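Local coordinates for alpha-L-rhamnosidase (Aspergillus terreus, PDB 6GSZ), which probably hydrolyses terminal non-reducing alpha-L-rhamnose residues in alpha-L-rhamnosides, at residues A498-P510 with Y552-V564. Numbering follows the deposited sequence.
Sequences ARSEQLNHSYSLP and YGGAKDWVDKGIV. With NAG (2-acetamido-2-deoxy-beta-D-glucopyranose), chain B; NAG (2-acetamido-2-deoxy-beta-D-glucopyranose), chain D; NAG (2-acetamido-2-deoxy-beta-D-glucopyranose), chain C; BMA (beta-D-mannopyranose), chain E.
Asp557 OD2 is gripped by both terminal nitrogens of Arg499, NH1 at 2.8 Å and NH2 at 3.1 Å, in an end-on salt bridge between helices 488-503 and 545-562 of the six-hairpin glycosidase domain; the axes of their short segments 498-503 and 552-562 come within 9.8 Å at 37°. The oxygen lies in the guanidinium plane, whereas both nitrogens approach from one face of the carboxylate. A bend at chi2 (55°) in Arg499 lays the guanidinium face over the Gly553-Gly554 peptide, Gly553 C sitting 3.4 Å above its plane; Leu503 CD2 packs on the opposite face. NH1 also donates to Gln502 OE1 at 2.9 Å, which ties down the Gln502 amide. That amide's NE2 then bridges helix and loop: it donates to Gly554 O at 3.0 Å, nearly straight (N-H...O 166°), in the carbonyl plane and on a lone pair, and reaches Tyr507 O from above the carbonyl plane. Gly554 O thus serves Trp558 N and the amide together. Tyr507 belongs to a type I' turn from His505 to Ser508, and its ring takes Lys561 CD over the face in a CH-pi contact, 4.0 Å from the centroid. The indole of Trp558 presents its edge to Tyr507 O and Ser508, while its NE1 hydrogen-bonds Asp529 OD1. Ser506 O and Lys561 O both ligate a calcium ion, joining the turn to the helix end. One glycan is linked to Asn504; Lys561 NZ hydrogen-bonds O6 of a mannose, and a water accepts from NZ at 2.7 Å and also bonds Tyr507 OH.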
# COMPACT_ATOMS: atom_id res chain seq x y z
N ALA A 498 6.15 -1.29 12.60
CA ALA A 498 7.55 -1.65 12.40
C ALA A 498 8.34 -1.26 13.67
O ALA A 498 9.20 -2.01 14.15
CB ALA A 498 8.11 -0.97 11.17
N ARG A 499 8.09 -0.04 14.19
CA ARG A 499 8.77 0.48 15.35
C ARG A 499 8.47 -0.42 16.58
O ARG A 499 9.38 -0.78 17.32
CB ARG A 499 8.38 1.94 15.59
CG ARG A 499 8.96 2.56 16.84
CD ARG A 499 10.47 2.44 16.89
NE ARG A 499 11.02 3.31 17.91
CZ ARG A 499 12.27 3.23 18.40
NH1 ARG A 499 13.09 2.29 17.93
NH2 ARG A 499 12.65 4.12 19.31
N SER A 500 7.19 -0.72 16.82
CA SER A 500 6.82 -1.57 17.95
C SER A 500 7.53 -2.94 17.89
O SER A 500 8.07 -3.42 18.94
CB SER A 500 5.31 -1.78 18.00
OG SER A 500 4.61 -0.57 18.26
N GLU A 501 7.56 -3.52 16.69
CA GLU A 501 8.16 -4.81 16.50
C GLU A 501 9.66 -4.74 16.79
O GLU A 501 10.26 -5.61 17.44
CB GLU A 501 7.86 -5.36 15.11
CG GLU A 501 6.39 -5.66 14.85
CD GLU A 501 5.79 -6.95 15.35
OE1 GLU A 501 6.38 -7.54 16.25
OE2 GLU A 501 4.75 -7.30 14.75
N GLN A 502 10.33 -3.69 16.24
CA GLN A 502 11.75 -3.46 16.45
C GLN A 502 12.08 -3.35 17.94
O GLN A 502 13.16 -3.86 18.38
CB GLN A 502 12.11 -2.19 15.69
CG GLN A 502 13.57 -1.77 15.90
CD GLN A 502 13.82 -0.34 15.49
OE1 GLN A 502 12.93 0.51 15.62
NE2 GLN A 502 15.02 -0.10 15.00
N LEU A 503 11.24 -2.66 18.71
CA LEU A 503 11.56 -2.45 20.12
C LEU A 503 11.53 -3.77 20.91
O LEU A 503 12.12 -3.81 22.00
CB LEU A 503 10.62 -1.42 20.73
CG LEU A 503 10.95 0.02 20.31
CD1 LEU A 503 9.77 0.95 20.63
CD2 LEU A 503 12.26 0.50 20.95
N ASN A 504 10.87 -4.80 20.39
CA ASN A 504 10.94 -6.13 21.01
C ASN A 504 11.85 -7.09 20.27
O ASN A 504 11.78 -8.31 20.48
CB ASN A 504 9.55 -6.73 21.12
CG ASN A 504 9.52 -7.89 22.10
OD1 ASN A 504 10.18 -7.85 23.16
ND2 ASN A 504 8.77 -8.91 21.74
N HIS A 505 12.78 -6.58 19.48
CA HIS A 505 13.70 -7.37 18.66
C HIS A 505 15.13 -6.81 18.75
O HIS A 505 15.88 -6.86 17.77
CB HIS A 505 13.15 -7.38 17.23
CG HIS A 505 13.58 -8.49 16.35
ND1 HIS A 505 14.56 -8.38 15.39
CD2 HIS A 505 13.04 -9.71 16.18
CE1 HIS A 505 14.69 -9.54 14.76
NE2 HIS A 505 13.77 -10.35 15.21
N SER A 506 15.47 -6.28 19.93
CA SER A 506 16.84 -5.80 20.22
C SER A 506 17.32 -4.78 19.17
O SER A 506 18.48 -4.81 18.72
CB SER A 506 17.78 -6.97 20.34
OG SER A 506 17.36 -7.84 21.40
N TYR A 507 16.37 -3.93 18.75
CA TYR A 507 16.60 -2.75 17.89
C TYR A 507 16.82 -3.14 16.43
O TYR A 507 17.01 -2.28 15.58
CB TYR A 507 17.70 -1.84 18.40
CG TYR A 507 17.46 -1.39 19.81
CD1 TYR A 507 16.44 -0.47 20.10
CD2 TYR A 507 18.20 -1.89 20.86
CE1 TYR A 507 16.20 -0.05 21.39
CE2 TYR A 507 17.97 -1.45 22.16
CZ TYR A 507 16.97 -0.54 22.42
OH TYR A 507 16.76 -0.11 23.71
N SER A 508 16.73 -4.43 16.12
CA SER A 508 16.72 -4.94 14.78
C SER A 508 15.27 -5.01 14.28
O SER A 508 14.33 -5.17 15.02
CB SER A 508 17.37 -6.33 14.77
OG SER A 508 17.50 -6.78 13.44
N LEU A 509 15.08 -4.92 12.97
CA LEU A 509 13.77 -5.01 12.36
C LEU A 509 13.50 -6.45 11.94
O LEU A 509 14.29 -7.05 11.21
CB LEU A 509 13.70 -4.06 11.16
CG LEU A 509 12.33 -3.86 10.55
CD1 LEU A 509 11.39 -3.14 11.52
CD2 LEU A 509 12.47 -3.12 9.23
N PRO A 510 12.39 -7.07 12.38
CA PRO A 510 12.00 -8.37 11.83
C PRO A 510 11.86 -8.29 10.31
O PRO A 510 11.62 -7.24 9.76
CB PRO A 510 10.68 -8.68 12.51
CG PRO A 510 10.74 -7.90 13.78
CD PRO A 510 11.45 -6.61 13.41
N TYR A 552 11.79 8.75 13.50
CA TYR A 552 13.19 8.94 13.73
C TYR A 552 13.81 7.90 14.66
O TYR A 552 14.90 7.36 14.34
CB TYR A 552 13.49 10.34 14.27
CG TYR A 552 14.96 10.64 14.38
CD1 TYR A 552 15.72 10.87 13.25
CD2 TYR A 552 15.60 10.66 15.61
CE1 TYR A 552 17.06 11.20 13.34
CE2 TYR A 552 16.95 10.97 15.71
CZ TYR A 552 17.69 11.22 14.57
OH TYR A 552 19.02 11.55 14.65
N GLY A 553 13.10 7.59 15.75
CA GLY A 553 13.71 6.68 16.73
C GLY A 553 13.98 5.29 16.15
O GLY A 553 15.04 4.70 16.38
N GLY A 554 13.09 4.82 15.28
CA GLY A 554 13.33 3.54 14.62
C GLY A 554 14.58 3.56 13.76
O GLY A 554 15.41 2.63 13.77
N ALA A 555 14.71 4.62 12.96
CA ALA A 555 15.86 4.78 12.08
C ALA A 555 17.18 4.87 12.86
O ALA A 555 18.14 4.18 12.55
CB ALA A 555 15.64 6.00 11.18
N LYS A 556 17.19 5.71 13.89
CA LYS A 556 18.38 5.91 14.68
C LYS A 556 18.77 4.65 15.46
O LYS A 556 19.93 4.25 15.49
CB LYS A 556 18.20 7.10 15.61
CG LYS A 556 19.36 7.32 16.58
CD LYS A 556 19.33 8.69 17.22
CE LYS A 556 20.28 8.87 18.39
NZ LYS A 556 21.70 8.52 18.17
N ASP A 557 17.79 3.96 16.05
CA ASP A 557 18.11 2.77 16.84
C ASP A 557 18.62 1.65 15.93
O ASP A 557 19.48 0.87 16.34
CB ASP A 557 16.90 2.27 17.62
CG ASP A 557 16.56 3.06 18.87
OD1 ASP A 557 17.42 3.87 19.32
OD2 ASP A 557 15.44 2.86 19.42
N TRP A 558 18.12 1.56 14.69
CA TRP A 558 18.61 0.58 13.75
C TRP A 558 20.11 0.77 13.49
O TRP A 558 20.90 -0.18 13.55
CB TRP A 558 17.81 0.64 12.46
CG TRP A 558 18.39 -0.12 11.32
CD1 TRP A 558 18.90 0.40 10.18
CD2 TRP A 558 18.56 -1.54 11.20
NE1 TRP A 558 19.35 -0.57 9.34
CE2 TRP A 558 19.14 -1.79 9.94
CE3 TRP A 558 18.24 -2.65 12.00
CZ2 TRP A 558 19.46 -3.07 9.47
CZ3 TRP A 558 18.57 -3.91 11.54
CH2 TRP A 558 19.12 -4.13 10.28
N VAL A 559 20.50 2.01 13.14
CA VAL A 559 21.89 2.26 12.84
C VAL A 559 22.73 2.07 14.11
O VAL A 559 23.82 1.48 14.06
CB VAL A 559 22.07 3.65 12.22
CG1 VAL A 559 23.52 4.04 12.04
CG2 VAL A 559 21.35 3.69 10.89
N ASP A 560 22.25 2.59 15.24
CA ASP A 560 23.06 2.61 16.44
C ASP A 560 23.23 1.21 17.05
O ASP A 560 24.29 0.92 17.65
CB ASP A 560 22.45 3.52 17.49
CG ASP A 560 22.53 5.00 17.15
OD1 ASP A 560 23.29 5.38 16.18
OD2 ASP A 560 21.86 5.77 17.90
N LYS A 561 22.16 0.40 17.04
CA LYS A 561 22.10 -0.80 17.89
C LYS A 561 21.62 -2.06 17.15
O LYS A 561 21.75 -3.18 17.67
CB LYS A 561 21.18 -0.52 19.08
CG LYS A 561 21.65 0.59 20.00
CD LYS A 561 20.74 0.83 21.20
CE LYS A 561 21.12 2.04 22.01
NZ LYS A 561 20.16 2.23 23.13
N GLY A 562 20.96 -1.88 16.00
CA GLY A 562 20.42 -3.00 15.23
C GLY A 562 21.45 -3.68 14.33
O GLY A 562 21.62 -4.88 14.37
N ILE A 563 22.13 -2.88 13.51
CA ILE A 563 23.16 -3.41 12.62
C ILE A 563 24.26 -4.07 13.46
O ILE A 563 24.66 -3.54 14.49
CB ILE A 563 23.70 -2.28 11.73
CG1 ILE A 563 22.60 -1.77 10.79
CG2 ILE A 563 24.92 -2.74 10.95
CD1 ILE A 563 23.00 -0.61 9.92
N VAL A 564 24.72 -5.25 13.00
CA VAL A 564 25.77 -6.01 13.65
C VAL A 564 27.07 -5.74 12.88
O VAL A 564 27.16 -6.02 11.71
CB VAL A 564 25.44 -7.53 13.67
CG1 VAL A 564 26.55 -8.37 14.30
CG2 VAL A 564 24.16 -7.77 14.39
C1 NAG B . 8.64 -10.09 22.59
C2 NAG B . 7.19 -10.60 22.57
C3 NAG B . 7.07 -11.91 23.32
C4 NAG B . 8.03 -12.94 22.78
C5 NAG B . 9.44 -12.35 22.80
C6 NAG B . 10.42 -13.29 22.12
C7 NAG B . 5.19 -9.17 22.49
C8 NAG B . 4.38 -8.14 23.25
N2 NAG B . 6.28 -9.64 23.14
O3 NAG B . 5.74 -12.38 23.19
O4 NAG B . 7.94 -14.07 23.65
O5 NAG B . 9.43 -11.14 22.03
O6 NAG B . 9.92 -13.70 20.81
O7 NAG B . 4.89 -9.54 21.34
C1 NAG D . 26.78 8.30 16.60
C2 NAG D . 25.76 8.31 17.79
C3 NAG D . 26.05 7.14 18.73
C4 NAG D . 26.14 5.83 17.92
C5 NAG D . 26.99 5.95 16.68
C6 NAG D . 26.88 4.74 15.76
C7 NAG D . 24.90 10.51 18.29
C8 NAG D . 25.01 11.77 19.09
N2 NAG D . 25.78 9.54 18.54
O3 NAG D . 25.03 7.07 19.73
O4 NAG D . 26.78 4.80 18.70
O5 NAG D . 26.67 7.12 15.89
O6 NAG D . 25.66 4.75 14.99
O7 NAG D . 24.04 10.42 17.39
C1 NAG C . 25.94 3.96 19.46
C2 NAG C . 26.67 2.66 19.69
C3 NAG C . 25.88 1.79 20.65
C4 NAG C . 25.53 2.57 21.91
C5 NAG C . 24.82 3.87 21.57
C6 NAG C . 24.59 4.72 22.81
C7 NAG C . 28.01 1.89 17.79
C8 NAG C . 27.97 1.14 16.50
N2 NAG C . 26.85 1.98 18.44
O3 NAG C . 26.65 0.62 21.00
O4 NAG C . 24.64 1.78 22.67
O5 NAG C . 25.66 4.61 20.69
O6 NAG C . 23.98 5.97 22.37
O7 NAG C . 29.05 2.42 18.19
C1 BMA E . 25.08 1.45 24.00
C2 BMA E . 23.89 1.17 24.91
C3 BMA E . 24.41 0.72 26.29
C4 BMA E . 25.36 -0.46 26.13
C5 BMA E . 26.43 -0.24 25.07
C6 BMA E . 27.11 -1.55 24.70
O2 BMA E . 23.13 0.15 24.30
O3 BMA E . 23.34 0.29 27.12
O4 BMA E . 26.01 -0.67 27.38
O5 BMA E . 25.88 0.32 23.87
O6 BMA E . 28.12 -1.23 23.74
O HOH W 1 19.47 0.09 24.60